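Local coordinates for exoribonuclease II, mitochondrial (Candida glabrata, PDB 6F3H), which degrades RNA in the 3'-to-5' direction in mitochondria, as the exoribonuclease component of the mtEXO RNA degradosome, at residues N708-H713 and L721-E726; N626-V631 and H713-K718; S676-F681 and M700-D705. The protein carries 1 engineered substitution. One frame throughout, in Å; residues are numbered along the deposited sequence.

Contact 1. Residues N708-H713 and L721-E726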
loop_
_atom_site.group_PDB
_atom_site.type_symbol
_atom_site.label_atom_id
_atom_site.label_comp_id
_atom_site.label_asym_id
_atom_site.label_seq_id
_atom_site.Cartn_x
_atom_site.Cartn_y
_atom_site.Cartn_z
ATOM N N ASN A 708 14.371 2.591 -11.387
ATOM C CA ASN A 708 15.134 1.593 -12.124
ATOM C C ASN A 708 15.408 2.049 -13.561
ATOM O O ASN A 708 16.468 1.744 -14.115
ATOM C CB ASN A 708 14.372 0.260 -12.102
ATOM C CG ASN A 708 14.272 -0.346 -10.691
ATOM O OD1 ASN A 708 15.108 -0.092 -9.844
ATOM N ND2 ASN A 708 13.233 -1.135 -10.446
ATOM N N HIS A 709 14.485 2.817 -14.164
ATOM C CA HIS A 709 14.687 3.296 -15.531
ATOM C C HIS A 709 15.775 4.355 -15.617
ATOM O O HIS A 709 16.601 4.317 -16.539
ATOM C CB HIS A 709 13.397 3.862 -16.100
ATOM C CG HIS A 709 12.508 2.822 -16.695
ATOM N ND1 HIS A 709 12.501 1.517 -16.252
ATOM C CD2 HIS A 709 11.575 2.896 -17.674
ATOM C CE1 HIS A 709 11.609 0.827 -16.939
ATOM N NE2 HIS A 709 11.034 1.641 -17.808
ATOM N N LEU A 710 15.785 5.317 -14.686
ATOM C CA LEU A 710 16.821 6.341 -14.718
ATOM C C LEU A 710 18.186 5.728 -14.518
ATOM O O LEU A 710 19.173 6.201 -15.088
ATOM C CB LEU A 710 16.578 7.381 -13.647
ATOM C CG LEU A 710 15.237 8.100 -13.740
ATOM C CD1 LEU A 710 14.692 8.383 -12.329
ATOM C CD2 LEU A 710 15.326 9.384 -14.540
ATOM N N GLN A 711 18.261 4.663 -13.733
ATOM C CA GLN A 711 19.537 3.986 -13.624
ATOM C C GLN A 711 19.920 3.373 -14.954
ATOM O O GLN A 711 21.103 3.356 -15.315
ATOM C CB GLN A 711 19.466 2.914 -12.538
ATOM C CG GLN A 711 19.264 3.473 -11.136
ATOM C CD GLN A 711 20.468 4.255 -10.632
ATOM O OE1 GLN A 711 21.264 3.734 -9.859
ATOM N NE2 GLN A 711 20.624 5.501 -11.097
ATOM N N LEU A 712 18.930 2.911 -15.712
ATOM C CA LEU A 712 19.227 2.318 -17.000
ATOM C C LEU A 712 19.699 3.370 -17.986
ATOM O O LEU A 712 20.760 3.218 -18.597
ATOM C CB LEU A 712 18.005 1.575 -17.522
ATOM C CG LEU A 712 17.850 0.251 -16.783
ATOM C CD1 LEU A 712 16.674 -0.545 -17.277
ATOM C CD2 LEU A 712 19.112 -0.539 -16.931
ATOM N N HIS A 713 18.973 4.480 -18.095
ATOM C CA HIS A 713 19.420 5.544 -18.979
ATOM C C HIS A 713 20.870 5.894 -18.721
ATOM O O HIS A 713 21.674 5.996 -19.650
ATOM C CB HIS A 713 18.572 6.778 -18.776
ATOM C CG HIS A 713 17.315 6.749 -19.556
ATOM N ND1 HIS A 713 17.010 7.702 -20.501
ATOM C CD2 HIS A 713 16.280 5.880 -19.541
ATOM C CE1 HIS A 713 15.836 7.425 -21.035
ATOM N NE2 HIS A 713 15.372 6.325 -20.471
ATOM N N LEU A 721 26.034 6.958 -12.792
ATOM C CA LEU A 721 24.682 6.574 -12.427
ATOM C C LEU A 721 23.970 7.686 -11.676
ATOM O O LEU A 721 24.587 8.537 -11.032
ATOM C CB LEU A 721 24.696 5.312 -11.579
ATOM C CG LEU A 721 24.928 4.063 -12.406
ATOM C CD1 LEU A 721 24.679 2.826 -11.570
ATOM C CD2 LEU A 721 24.014 4.096 -13.647
ATOM N N CYS A 722 22.642 7.647 -11.749
ATOM C CA CYS A 722 21.822 8.701 -11.164
ATOM C C CYS A 722 21.818 8.633 -9.637
ATOM O O CYS A 722 21.896 9.663 -8.953
ATOM C CB CYS A 722 20.400 8.582 -11.713
ATOM S SG CYS A 722 19.500 10.124 -11.896
ATOM N N PHE A 723 21.740 7.432 -9.089
ATOM C CA PHE A 723 21.583 7.228 -7.664
ATOM C C PHE A 723 22.725 6.382 -7.157
ATOM O O PHE A 723 22.984 5.309 -7.708
ATOM C CB PHE A 723 20.287 6.498 -7.338
ATOM C CG PHE A 723 19.052 7.179 -7.833
ATOM C CD1 PHE A 723 18.567 6.935 -9.101
ATOM C CD2 PHE A 723 18.345 8.038 -7.013
ATOM C CE1 PHE A 723 17.406 7.554 -9.553
ATOM C CE2 PHE A 723 17.190 8.660 -7.462
ATOM C CZ PHE A 723 16.724 8.415 -8.733
ATOM N N LYS A 724 23.426 6.882 -6.143
ATOM C CA LYS A 724 24.250 6.006 -5.327
ATOM C C LYS A 724 23.330 5.163 -4.441
ATOM O O LYS A 724 22.144 5.460 -4.300
ATOM C CB LYS A 724 25.250 6.818 -4.492
ATOM C CG LYS A 724 26.057 7.836 -5.304
ATOM C CD LYS A 724 27.334 8.287 -4.589
ATOM C CE LYS A 724 28.533 7.401 -4.918
ATOM N NZ LYS A 724 28.510 6.129 -4.150
ATOM N N GLN A 725 23.872 4.079 -3.872
ATOM C CA GLN A 725 23.051 3.150 -3.086
ATOM C C GLN A 725 22.407 3.818 -1.870
ATOM O O GLN A 725 21.362 3.363 -1.388
ATOM C CB GLN A 725 23.887 1.967 -2.621
ATOM C CG GLN A 725 23.124 0.984 -1.752
ATOM C CD GLN A 725 22.609 -0.205 -2.532
ATOM O OE1 GLN A 725 22.610 -0.202 -3.761
ATOM N NE2 GLN A 725 22.174 -1.239 -1.817
ATOM N N GLU A 726 23.065 4.832 -1.305
ATOM C CA GLU A 726 22.564 5.505 -0.111
ATOM C C GLU A 726 21.295 6.281 -0.390
ATOM O O GLU A 726 20.301 6.132 0.328
ATOM C CB GLU A 726 23.648 6.410 0.446
ATOM C CG GLU A 726 25.046 5.901 0.123
ATOM C CD GLU A 726 25.275 4.419 0.468
ATOM O OE1 GLU A 726 24.352 3.701 0.933
ATOM O OE2 GLU A 726 26.408 3.959 0.235
#
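Gln711 and Leu710, neighbours on helix 703-716, meet the ring of Phe723 at its edge, with Leu710 CD1 and Gln711 CD in the plane of the ring. Leu710 CD1 lies 4.0 Å from Phe723 CE1 and almost as near to CZ, an apolar contact in which the two side chains run at a slant to one another. Gln711 comes in beside it, with its CD carbon 3.6 Å from Phe723 CD1. Its chain is bent at chi2 (-68°), which turns the amide off the helix toward the incoming backbone of Cys722 and Phe723; the amide plane stands 73° from the ring, so the two flat groups do not stack. The amide thus lies beside the backbone of Cys722 and Phe723, and Phe623 of helix 603-625 also touches Gln711. Leu721 closes in on the same residue by a different route, its CD2 methyl 3.4 Å from the Gln711 backbone O. The contact of Leu710 CB with Cys722 SG is looser, at 4.4 Å. Beyond the Leu710 and Gln711 contacts, Phe723 also packs on Ile707, one turn earlier in the helix. The arrangement is that of two consecutive helices of an RNB-family nuclease, 703-716 and the long 725-761, whose short connection folds back so that Leu721 to Phe723 pack against the helix just left.

Contact 2. Residues N626-V631 and H713-K718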
loop_
_atom_site.group_PDB
_atom_site.type_symbol
_atom_site.label_atom_id
_atom_site.label_comp_id
_atom_site.label_asym_id
_atom_site.label_seq_id
_atom_site.Cartn_x
_atom_site.Cartn_y
_atom_site.Cartn_z
ATOM N N ASN A 626 25.746 -6.299 -13.111
ATOM C CA ASN A 626 26.379 -5.023 -13.401
ATOM C C ASN A 626 26.533 -4.121 -12.188
ATOM O O ASN A 626 26.915 -2.954 -12.362
ATOM C CB ASN A 626 25.593 -4.300 -14.476
ATOM C CG ASN A 626 25.833 -4.887 -15.820
ATOM O OD1 ASN A 626 26.783 -4.520 -16.508
ATOM N ND2 ASN A 626 25.045 -5.893 -16.164
ATOM N N LYS A 627 26.237 -4.621 -10.982
ATOM C CA LYS A 627 26.419 -3.866 -9.741
ATOM C C LYS A 627 25.703 -2.519 -9.830
ATOM O O LYS A 627 26.303 -1.454 -9.664
ATOM C CB LYS A 627 27.910 -3.693 -9.417
ATOM N N ILE A 628 24.415 -2.576 -10.138
ATOM C CA ILE A 628 23.563 -1.391 -10.254
ATOM C C ILE A 628 22.648 -1.313 -9.037
ATOM O O ILE A 628 22.067 -2.334 -8.632
ATOM C CB ILE A 628 22.732 -1.368 -11.554
ATOM C CG1 ILE A 628 23.589 -1.741 -12.753
ATOM C CG2 ILE A 628 22.142 0.036 -11.806
ATOM C CD1 ILE A 628 22.834 -1.687 -14.068
ATOM N N PRO A 629 22.547 -0.149 -8.402
ATOM C CA PRO A 629 21.548 0.054 -7.353
ATOM C C PRO A 629 20.146 0.078 -7.937
ATOM O O PRO A 629 19.840 0.884 -8.824
ATOM C CB PRO A 629 21.928 1.424 -6.777
ATOM C CG PRO A 629 23.336 1.636 -7.182
ATOM C CD PRO A 629 23.488 0.976 -8.496
ATOM N N GLY A 630 19.281 -0.776 -7.393
ATOM C CA GLY A 630 17.908 -0.844 -7.846
ATOM C C GLY A 630 16.962 -1.082 -6.685
ATOM O O GLY A 630 17.362 -1.530 -5.613
ATOM N N VAL A 631 15.686 -0.822 -6.950
ATOM C CA VAL A 631 14.608 -1.045 -6.001
ATOM C C VAL A 631 13.987 -2.397 -6.296
ATOM O O VAL A 631 13.267 -2.553 -7.282
ATOM C CB VAL A 631 13.546 0.045 -6.106
ATOM C CG1 VAL A 631 12.529 -0.150 -5.015
ATOM C CG2 VAL A 631 14.201 1.404 -6.069
ATOM N N HIS A 713 18.973 4.480 -18.095
ATOM C CA HIS A 713 19.420 5.544 -18.979
ATOM C C HIS A 713 20.870 5.894 -18.721
ATOM O O HIS A 713 21.674 5.996 -19.650
ATOM C CB HIS A 713 18.572 6.778 -18.776
ATOM C CG HIS A 713 17.315 6.749 -19.556
ATOM N ND1 HIS A 713 17.010 7.702 -20.501
ATOM C CD2 HIS A 713 16.280 5.880 -19.541
ATOM C CE1 HIS A 713 15.836 7.425 -21.035
ATOM N NE2 HIS A 713 15.372 6.325 -20.471
ATOM N N ARG A 714 21.233 6.051 -17.457
ATOM C CA ARG A 714 22.608 6.410 -17.155
ATOM C C ARG A 714 23.553 5.326 -17.618
ATOM O O ARG A 714 24.539 5.593 -18.307
ATOM C CB ARG A 714 22.766 6.641 -15.656
ATOM C CG ARG A 714 22.038 7.855 -15.187
ATOM C CD ARG A 714 22.494 9.022 -16.028
ATOM N NE ARG A 714 22.154 10.285 -15.406
ATOM C CZ ARG A 714 22.846 10.808 -14.403
ATOM N NH1 ARG A 714 22.485 11.967 -13.879
ATOM N NH2 ARG A 714 23.896 10.162 -13.918
ATOM N N PHE A 715 23.216 4.088 -17.311
ATOM C CA PHE A 715 24.120 2.981 -17.565
ATOM C C PHE A 715 24.299 2.735 -19.048
ATOM O O PHE A 715 25.421 2.567 -19.541
ATOM C CB PHE A 715 23.563 1.743 -16.910
ATOM C CG PHE A 715 24.358 0.540 -17.169
ATOM C CD1 PHE A 715 25.585 0.366 -16.560
ATOM C CD2 PHE A 715 23.882 -0.428 -18.018
ATOM C CE1 PHE A 715 26.325 -0.768 -16.788
ATOM C CE2 PHE A 715 24.609 -1.559 -18.249
ATOM C CZ PHE A 715 25.832 -1.737 -17.635
ATOM N N LEU A 716 23.194 2.658 -19.766
ATOM C CA LEU A 716 23.276 2.355 -21.179
ATOM C C LEU A 716 24.063 3.419 -21.933
ATOM O O LEU A 716 24.775 3.092 -22.887
ATOM C CB LEU A 716 21.870 2.207 -21.741
ATOM C CG LEU A 716 21.033 1.129 -21.043
ATOM C CD1 LEU A 716 19.673 0.993 -21.730
ATOM C CD2 LEU A 716 21.747 -0.221 -20.923
ATOM N N LYS A 717 23.963 4.688 -21.524
ATOM C CA LYS A 717 24.819 5.726 -22.090
ATOM C C LYS A 717 26.112 5.892 -21.301
ATOM O O LYS A 717 26.762 6.937 -21.405
ATOM C CB LYS A 717 24.072 7.062 -22.211
ATOM C CG LYS A 717 22.860 7.040 -23.156
ATOM C CD LYS A 717 22.886 8.203 -24.180
ATOM C CE LYS A 717 21.896 7.986 -25.334
ATOM N NZ LYS A 717 21.420 9.243 -25.992
ATOM N N LYS A 718 26.506 4.845 -20.556
ATOM C CA LYS A 718 27.767 4.780 -19.816
ATOM C C LYS A 718 28.052 6.072 -19.061
ATOM O O LYS A 718 29.208 6.472 -18.897
ATOM C CB LYS A 718 28.914 4.437 -20.748
ATOM C CG LYS A 718 28.760 3.097 -21.407
ATOM C CD LYS A 718 29.478 2.054 -20.567
ATOM C CE LYS A 718 29.968 0.892 -21.422
ATOM N NZ LYS A 718 31.462 0.682 -21.323
#
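Asn626 and Ile628 approach the ring of Phe715 where two helices of the RNB domain, 603-625 and 703-716, both finish in Schellman motifs. Asn626, the first residue to leave the helical conformation of 603-625, brings its amide to the far end of the ring, with CG 3.6 Å from Phe715 CZ. The amide and ring planes stand 69° apart, and the two side chains cross at about a right angle. A hydrogen bond from ND2 to the backbone O of Phe622 helps to hold the amide in this turn. Lys627 follows with positive phi (54°) as the C-prime residue, and the chain closes the helix by a hydrogen bond from Ile628 N to Phe623 O before heading toward helix 703-716. Ile628 then makes the apolar centre of the contact. Its CG1-CD1 arm is extended (chi2 -178°) and delivers the terminal methyl squarely over one face of Phe715: CD1 sits 4.2 Å from the ring centroid, close to the normal, in a CH-pi contact. Pro629 touches Leu721, Gln711, Gln725 and Leu728. Beyond Gly630, Val631 reaches Pro704 and Ile707 near the start of helix 703-716, and its backbone N is hydrogen-bonded to Asn708 OD1. On the other segment, Phe715 can receive Asn626 and Ile628 because its CG is anti to the backbone N, which sends the ring out from the helix surface. Beyond the last turn, Lys718, also of positive phi, is the C-prime residue, and its backbone N is hydrogen-bonded to Phe715 O at 2.7 Å.

Contact 3. Residues S676-F681 and M700-D705. With nucleotides of chain C.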
loop_
_atom_site.group_PDB
_atom_site.type_symbol
_atom_site.label_atom_id
_atom_site.label_comp_id
_atom_site.label_asym_id
_atom_site.label_seq_id
_atom_site.Cartn_x
_atom_site.Cartn_y
_atom_site.Cartn_z
ATOM N N SER A 676 4.481 -8.531 0.475
ATOM C CA SER A 676 5.680 -8.187 -0.261
ATOM C C SER A 676 6.074 -6.756 0.067
ATOM O O SER A 676 5.247 -5.928 0.456
ATOM C CB SER A 676 5.468 -8.403 -1.766
ATOM O OG SER A 676 5.117 -7.214 -2.457
ATOM N N PHE A 677 7.363 -6.487 -0.046
ATOM C CA PHE A 677 7.901 -5.199 0.337
ATOM C C PHE A 677 9.036 -4.829 -0.591
ATOM O O PHE A 677 9.720 -5.700 -1.123
ATOM C CB PHE A 677 8.392 -5.197 1.804
ATOM C CG PHE A 677 9.471 -6.220 2.107
ATOM C CD1 PHE A 677 9.138 -7.538 2.421
ATOM C CD2 PHE A 677 10.818 -5.868 2.075
ATOM C CE1 PHE A 677 10.133 -8.477 2.701
ATOM C CE2 PHE A 677 11.815 -6.806 2.354
ATOM C CZ PHE A 677 11.475 -8.110 2.659
ATOM N N TYR A 678 9.227 -3.528 -0.767
ATOM C CA TYR A 678 10.338 -2.992 -1.534
ATOM C C TYR A 678 11.610 -2.961 -0.699
ATOM O O TYR A 678 11.579 -2.830 0.526
ATOM C CB TYR A 678 9.998 -1.598 -2.069
ATOM C CG TYR A 678 8.885 -1.628 -3.118
ATOM C CD1 TYR A 678 9.106 -2.194 -4.367
ATOM C CD2 TYR A 678 7.614 -1.121 -2.857
ATOM C CE1 TYR A 678 8.102 -2.253 -5.337
ATOM C CE2 TYR A 678 6.601 -1.169 -3.832
ATOM C CZ TYR A 678 6.861 -1.737 -5.072
ATOM O OH TYR A 678 5.909 -1.813 -6.073
ATOM N N SER A 679 12.735 -3.125 -1.378
ATOM C CA SER A 679 14.034 -3.275 -0.755
ATOM C C SER A 679 15.081 -2.617 -1.625
ATOM O O SER A 679 15.014 -2.716 -2.853
ATOM C CB SER A 679 14.405 -4.748 -0.593
ATOM O OG SER A 679 15.787 -4.884 -0.383
ATOM N N PRO A 680 16.111 -2.032 -1.022
ATOM C CA PRO A 680 17.197 -1.447 -1.810
ATOM C C PRO A 680 18.263 -2.445 -2.214
ATOM O O PRO A 680 19.217 -2.053 -2.892
ATOM C CB PRO A 680 17.791 -0.412 -0.850
ATOM C CG PRO A 680 17.176 -0.708 0.511
ATOM C CD PRO A 680 16.393 -1.966 0.412
ATOM N N PHE A 681 18.113 -3.712 -1.865
ATOM C CA PHE A 681 19.075 -4.707 -2.293
ATOM C C PHE A 681 18.347 -6.010 -2.539
ATOM O O PHE A 681 17.281 -6.250 -1.961
ATOM C CB PHE A 681 20.185 -4.890 -1.259
ATOM C CG PHE A 681 19.691 -4.896 0.133
ATOM C CD1 PHE A 681 19.092 -6.028 0.654
ATOM C CD2 PHE A 681 19.816 -3.759 0.930
ATOM C CE1 PHE A 681 18.625 -6.034 1.958
ATOM C CE2 PHE A 681 19.355 -3.752 2.232
ATOM C CZ PHE A 681 18.757 -4.893 2.750
HETATM N N MSE A 700 5.418 4.354 -15.241
HETATM C CA MSE A 700 4.587 5.575 -15.169
HETATM C C MSE A 700 3.624 5.573 -14.024
HETATM O O MSE A 700 2.843 6.506 -13.856
HETATM C CB MSE A 700 3.742 5.765 -16.404
HETATM C CG MSE A 700 4.468 6.050 -17.680
HETATM SE SE MSE A 700 3.237 5.779 -19.197
HETATM C CE MSE A 700 2.371 7.517 -19.273
ATOM N N ARG A 701 3.623 4.480 -13.290
ATOM C CA ARG A 701 2.636 4.275 -12.254
ATOM C C ARG A 701 3.237 3.629 -11.022
ATOM O O ARG A 701 2.515 3.438 -10.046
ATOM C CB ARG A 701 1.477 3.424 -12.788
ATOM C CG ARG A 701 1.848 1.991 -13.091
ATOM C CD ARG A 701 0.620 1.187 -13.485
ATOM N NE ARG A 701 0.949 -0.189 -13.851
ATOM C CZ ARG A 701 0.987 -1.208 -12.999
ATOM N NH1 ARG A 701 0.716 -1.015 -11.724
ATOM N NH2 ARG A 701 1.300 -2.423 -13.416
ATOM N N ARG A 702 4.525 3.295 -11.043
ATOM C CA ARG A 702 5.275 2.815 -9.891
ATOM C C ARG A 702 6.617 3.526 -9.863
ATOM O O ARG A 702 7.402 3.401 -10.803
ATOM C CB ARG A 702 5.499 1.309 -9.949
ATOM C CG ARG A 702 4.276 0.477 -9.896
ATOM C CD ARG A 702 4.677 -0.918 -9.501
ATOM N NE ARG A 702 5.371 -1.560 -10.601
ATOM C CZ ARG A 702 4.989 -2.695 -11.167
ATOM N NH1 ARG A 702 3.918 -3.331 -10.714
ATOM N NH2 ARG A 702 5.702 -3.207 -12.163
ATOM N N GLY A 703 6.893 4.238 -8.761
ATOM C CA GLY A 703 8.159 4.886 -8.515
ATOM C C GLY A 703 9.366 3.967 -8.505
ATOM O O GLY A 703 10.417 4.349 -9.033
ATOM N N PRO A 704 9.275 2.778 -7.901
ATOM C CA PRO A 704 10.399 1.833 -8.039
ATOM C C PRO A 704 10.775 1.576 -9.488
ATOM O O PRO A 704 11.959 1.646 -9.838
ATOM C CB PRO A 704 9.880 0.567 -7.370
ATOM C CG PRO A 704 8.717 0.948 -6.619
ATOM C CD PRO A 704 8.208 2.254 -7.055
ATOM N N ASP A 705 9.796 1.283 -10.348
ATOM C CA ASP A 705 10.123 1.072 -11.749
ATOM C C ASP A 705 10.729 2.331 -12.329
ATOM O O ASP A 705 11.771 2.286 -12.981
ATOM C CB ASP A 705 8.891 0.647 -12.548
ATOM C CG ASP A 705 8.203 -0.522 -11.938
ATOM O OD1 ASP A 705 8.089 -0.529 -10.711
ATOM O OD2 ASP A 705 7.774 -1.431 -12.664
ATOM P P C C 6 -0.027 -1.279 -17.240
ATOM O OP1 C C 6 0.316 -0.560 -18.474
ATOM O OP2 C C 6 0.954 -1.450 -16.155
ATOM O "O5'" C C 6 -1.316 -0.538 -16.718
ATOM C "C5'" C C 6 -2.475 -0.498 -17.537
ATOM C "C4'" C C 6 -3.684 0.009 -16.786
ATOM O "O4'" C C 6 -4.148 -0.965 -15.813
ATOM C "C3'" C C 6 -3.504 1.256 -15.952
ATOM O "O3'" C C 6 -3.429 2.442 -16.713
ATOM C "C2'" C C 6 -4.735 1.200 -15.087
ATOM O "O2'" C C 6 -5.855 1.477 -15.898
ATOM C "C1'" C C 6 -4.784 -0.290 -14.755
ATOM N N1 C C 6 -4.116 -0.593 -13.458
ATOM C C2 C C 6 -4.875 -0.440 -12.272
ATOM O O2 C C 6 -6.055 -0.098 -12.343
ATOM N N3 C C 6 -4.374 -0.665 -11.041
ATOM C C4 C C 6 -3.115 -1.031 -10.953
ATOM N N4 C C 6 -2.661 -1.253 -9.715
ATOM C C5 C C 6 -2.302 -1.199 -12.125
ATOM C C6 C C 6 -2.818 -0.967 -13.339
ATOM P P A C 5 2.587 -5.490 -14.483
ATOM O OP1 A C 5 3.728 -4.993 -15.284
ATOM O OP2 A C 5 2.499 -5.119 -13.041
ATOM O "O5'" A C 5 1.275 -4.955 -15.183
ATOM C "C5'" A C 5 1.052 -5.248 -16.547
ATOM C "C4'" A C 5 -0.374 -5.017 -16.955
ATOM O "O4'" A C 5 -1.249 -5.918 -16.235
ATOM C "C3'" A C 5 -0.944 -3.639 -16.671
ATOM O "O3'" A C 5 -0.589 -2.702 -17.661
ATOM C "C2'" A C 5 -2.433 -3.917 -16.630
ATOM O "O2'" A C 5 -2.940 -4.079 -17.947
ATOM C "C1'" A C 5 -2.453 -5.268 -15.928
ATOM N N9 A C 5 -2.470 -5.066 -14.488
ATOM C C8 A C 5 -1.425 -5.017 -13.599
ATOM N N7 A C 5 -1.793 -4.767 -12.367
ATOM C C5 A C 5 -3.163 -4.629 -12.493
ATOM C C6 A C 5 -4.161 -4.366 -11.555
ATOM N N6 A C 5 -3.911 -4.180 -10.253
ATOM N N1 A C 5 -5.431 -4.301 -12.028
ATOM C C2 A C 5 -5.671 -4.490 -13.338
ATOM N N3 A C 5 -4.818 -4.751 -14.327
ATOM C C4 A C 5 -3.587 -4.800 -13.802
ATOM P P A C 3 3.128 -9.515 -4.691
ATOM O OP1 A C 3 4.486 -8.916 -4.769
ATOM O OP2 A C 3 1.993 -8.678 -4.301
ATOM O "O5'" A C 3 2.734 -10.188 -6.080
ATOM C "C5'" A C 3 3.627 -11.066 -6.742
ATOM C "C4'" A C 3 3.087 -11.519 -8.078
ATOM O "O4'" A C 3 1.945 -12.393 -7.878
ATOM C "C3'" A C 3 2.571 -10.420 -9.000
ATOM O "O3'" A C 3 3.606 -9.780 -9.718
ATOM C "C2'" A C 3 1.568 -11.160 -9.870
ATOM O "O2'" A C 3 2.204 -11.909 -10.880
ATOM C "C1'" A C 3 0.971 -12.134 -8.859
ATOM N N9 A C 3 -0.129 -11.475 -8.177
ATOM C C8 A C 3 -0.094 -10.727 -7.038
ATOM N N7 A C 3 -1.256 -10.242 -6.720
ATOM C C5 A C 3 -2.062 -10.697 -7.734
ATOM C C6 A C 3 -3.407 -10.526 -7.969
ATOM N N6 A C 3 -4.190 -9.819 -7.158
ATOM N N1 A C 3 -3.901 -11.115 -9.082
ATOM C C2 A C 3 -3.086 -11.829 -9.885
ATOM N N3 A C 3 -1.788 -12.062 -9.764
ATOM C C4 A C 3 -1.374 -11.447 -8.657
#
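Tyr678 and Pro704 join the short strand 677-679 to the first turn of helix 703-716, beside the RNA path of the RNB domain. Pro704 CG rests over one face of the Tyr678 ring, offset toward its rim and 3.7 Å from the centroid, a CH-pi contact. The phenol then runs on to Arg702, OH lying 3.8 Å from CD, with the two side chains crossing at about a right angle. The next shell is the bound RNA of chain C. Arg701, extended from CG to NE, gives both NE and NH2 to C6 OP2 (2.6 Å from NE), while one face of its guanidinium lies against C5 of the same nucleotide's base. Arg702 NH1 bonds to A5 OP2 at 3.3 Å, and Ser676, from the other segment, hydrogen-bonds through OG to A3 OP1 at 2.9 Å. The backbone phosphates are thus gripped from both segments, with the Arg702 side chain about 9 Å from that of the magnesium ligand Asp410. Farther out, Asp705 positions Arg702 and is itself held by Thr695 OG1 and Ser698 N. It is gripped side-on by two nitrogens: Arg702 NE reaches OD1 from above the carboxylate plane, and NH2 meets OD2 on the syn side at 2.8 Å.

In the fold
Followed from the N terminus, the chain leaves helix 603-625 through 626-631, opening the long loop that contact 2 closes when 713-718 arrives at the end of helix 703-716. Contact 3 lies wholly within that loop: 18 residues separate its segments, and it joins strand 677-679, paired with 632-634, to the start of the same helix. Contact 1 opens after contact 3 has closed and itself closes a short loop of seven residues; its segments alternate with those of contact 2, so the two cross, sharing His713. Helix 703-716 is common to all three, tied at its start to strand 677-679, along its middle to the approach to helix 725-761, and at its end to the exit of helix 603-625.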